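Local structure of oligoribonuclease (6A4D) at residues Leu29-Ile34 and Pro124-His129. The protein is an exonuclease of the RNase H clan that hydrolyses very short RNA molecules, probably clearing the last fragments of RNA breakdown. The protein carries 1 engineered substitution. Residues are numbered along the deposited sequence; the frame is centred on the assembly and turned at random.
Sequences LEIAII and PDFEDH
The ring of Phe-126 reaches from the short helix 124-127 to the sheet and ends against the delta methyls of Ile-31 and Ile-33. Only its outer atoms take part: CZ lies 3.7 Å from Ile-33 CD1, while CE2 stands 4.1 Å from Ile-31 CD1. Both methyls approach the ring obliquely, and the two isoleucines meet it differently. Ile-33 comes almost head-on, its methyl also near CE1, whereas Ile-31 and the phenylalanine point opposite ways on offset lines.

Long side chains are needed here, because even the closest alpha carbons, those of Ile-33 and Phe-126, are 11.6 Å apart. With CG trans to its own backbone N (chi1 -179°), Phe-126 holds its ring well clear of the helix. Ile-31 likewise has CG1 trans to N, but Ile-33 turns CG1 beside its N (chi1 -54°) and leaves CG2 in the trans place; in both, a nearly extended chi2 carries CD1 out to the ring. Beta-branched isoleucine suits the strand backbone, and the end of a flat aromatic ring is broad enough to touch two side chains on one sheet face.

All three residues are buried. Leu-14 of the adjoining strand 11-18 and Val-96 of helix 85-99 also pack on Phe-126, whose ring makes an edge-to-face contact with that of Phe-130. Between the two isoleucines in sequence, Ala-32 points to the other face, where its small side chain accommodates Ala-163 and Ile-167 of helix 163-180.

The sheet is thus covered by helices on both faces, with strand order 3-2-1-4-5 and strand 28-36 antiparallel to its neighbours, the alpha/beta architecture characteristic of the RNase H-like exonuclease fold.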
loop_
_atom_site.group_PDB
_atom_site.type_symbol
_atom_site.label_atom_id
_atom_site.label_comp_id
_atom_site.label_asym_id
_atom_site.label_seq_id
_atom_site.Cartn_x
_atom_site.Cartn_y
_atom_site.Cartn_z
ATOM N N LEU A 29 12.900 13.932 4.110
ATOM C CA LEU A 29 14.313 14.348 3.938
ATOM C C LEU A 29 14.889 14.203 2.538
ATOM O O LEU A 29 15.774 14.969 2.151
ATOM C CB LEU A 29 15.193 13.610 4.946
ATOM C CG LEU A 29 14.842 13.958 6.390
ATOM C CD1 LEU A 29 15.736 13.174 7.316
ATOM C CD2 LEU A 29 14.977 15.462 6.629
ATOM N N GLU A 30 14.378 13.246 1.769
ATOM C CA GLU A 30 14.941 12.946 0.452
ATOM C C GLU A 30 13.889 12.328 -0.427
ATOM O O GLU A 30 13.027 11.607 0.071
ATOM C CB GLU A 30 16.090 11.942 0.583
ATOM C CG GLU A 30 17.075 11.935 -0.576
ATOM C CD GLU A 30 18.052 10.754 -0.522
ATOM O OE1 GLU A 30 17.828 9.764 0.204
ATOM O OE2 GLU A 30 19.059 10.804 -1.243
ATOM N N ILE A 31 13.991 12.598 -1.723
ATOM C CA ILE A 31 13.186 11.944 -2.724
ATOM C C ILE A 31 14.047 11.564 -3.960
ATOM O O ILE A 31 14.904 12.316 -4.412
ATOM C CB ILE A 31 11.940 12.820 -3.081
ATOM C CG1 ILE A 31 11.067 12.128 -4.132
ATOM C CG2 ILE A 31 12.305 14.224 -3.577
ATOM C CD1 ILE A 31 9.682 12.726 -4.209
ATOM N N ALA A 32 13.850 10.356 -4.451
ATOM C CA ALA A 32 14.455 9.886 -5.728
ATOM C C ALA A 32 13.365 9.196 -6.558
ATOM O O ALA A 32 12.460 8.577 -5.979
ATOM C CB ALA A 32 15.611 8.935 -5.451
ATOM N N ILE A 33 13.416 9.356 -7.879
ATOM C CA ILE A 33 12.409 8.772 -8.782
ATOM C C ILE A 33 13.127 8.068 -9.948
ATOM O O ILE A 33 14.064 8.614 -10.528
ATOM C CB ILE A 33 11.432 9.827 -9.381
ATOM C CG1 ILE A 33 10.748 10.684 -8.310
ATOM C CG2 ILE A 33 10.376 9.183 -10.314
ATOM C CD1 ILE A 33 10.271 12.012 -8.876
ATOM N N ILE A 34 12.677 6.869 -10.304
ATOM C CA ILE A 34 13.124 6.198 -11.535
ATOM C C ILE A 34 11.892 5.804 -12.329
ATOM O O ILE A 34 10.893 5.359 -11.788
ATOM C CB ILE A 34 14.018 5.000 -11.196
ATOM C CG1 ILE A 34 15.334 5.542 -10.663
ATOM C CG2 ILE A 34 14.214 4.086 -12.409
ATOM C CD1 ILE A 34 16.421 4.537 -10.400
ATOM N N PRO A 124 0.821 16.713 -2.204
ATOM C CA PRO A 124 -0.386 16.185 -2.877
ATOM C C PRO A 124 -0.443 16.394 -4.456
ATOM O O PRO A 124 -0.997 15.511 -5.200
ATOM C CB PRO A 124 -1.542 16.875 -2.111
ATOM C CG PRO A 124 -0.922 18.086 -1.501
ATOM C CD PRO A 124 0.490 17.729 -1.187
ATOM N N ASP A 125 0.184 17.475 -4.957
ATOM C CA ASP A 125 0.223 17.733 -6.426
ATOM C C ASP A 125 0.984 16.656 -7.150
ATOM O O ASP A 125 0.597 16.221 -8.229
ATOM C CB ASP A 125 0.882 19.072 -6.778
ATOM C CG ASP A 125 0.092 20.297 -6.247
ATOM O OD1 ASP A 125 -1.108 20.175 -5.868
ATOM O OD2 ASP A 125 0.691 21.389 -6.197
ATOM N N PHE A 126 2.084 16.227 -6.552
ATOM C CA PHE A 126 2.820 15.091 -7.112
ATOM C C PHE A 126 1.986 13.802 -7.001
ATOM O O PHE A 126 1.890 13.052 -7.980
ATOM C CB PHE A 126 4.163 15.038 -6.467
ATOM C CG PHE A 126 5.030 13.947 -6.940
ATOM C CD1 PHE A 126 5.430 13.884 -8.269
ATOM C CD2 PHE A 126 5.469 12.984 -6.062
ATOM C CE1 PHE A 126 6.267 12.876 -8.724
ATOM C CE2 PHE A 126 6.319 11.974 -6.503
ATOM C CZ PHE A 126 6.719 11.918 -7.835
ATOM N N GLU A 127 1.289 13.591 -5.886
ATOM C CA GLU A 127 0.474 12.371 -5.730
ATOM C C GLU A 127 -0.590 12.250 -6.825
ATOM O O GLU A 127 -0.981 11.112 -7.227
ATOM C CB GLU A 127 -0.221 12.253 -4.357
ATOM C CG GLU A 127 -0.519 10.792 -4.008
ATOM C CD GLU A 127 -1.615 10.590 -2.992
ATOM O OE1 GLU A 127 -1.948 9.395 -2.741
ATOM O OE2 GLU A 127 -2.127 11.607 -2.435
ATOM N N ASP A 128 -1.082 13.399 -7.308
ATOM C CA ASP A 128 -2.188 13.378 -8.279
ATOM C C ASP A 128 -1.755 12.855 -9.637
ATOM O O ASP A 128 -2.595 12.479 -10.430
ATOM C CB ASP A 128 -2.848 14.737 -8.431
ATOM C CG ASP A 128 -3.554 15.207 -7.138
ATOM O OD1 ASP A 128 -4.070 14.353 -6.361
ATOM O OD2 ASP A 128 -3.620 16.439 -6.927
ATOM N N HIS A 129 -0.467 12.821 -9.916
ATOM C CA HIS A 129 -0.020 12.269 -11.170
ATOM C C HIS A 129 -0.170 10.712 -11.269
ATOM O O HIS A 129 -0.170 10.163 -12.350
ATOM C CB HIS A 129 1.384 12.693 -11.487
ATOM C CG HIS A 129 1.734 12.462 -12.920
ATOM N ND1 HIS A 129 1.251 13.261 -13.932
ATOM C CD2 HIS A 129 2.437 11.461 -13.522
ATOM C CE1 HIS A 129 1.679 12.786 -15.093
ATOM N NE2 HIS A 129 2.400 11.695 -14.872
#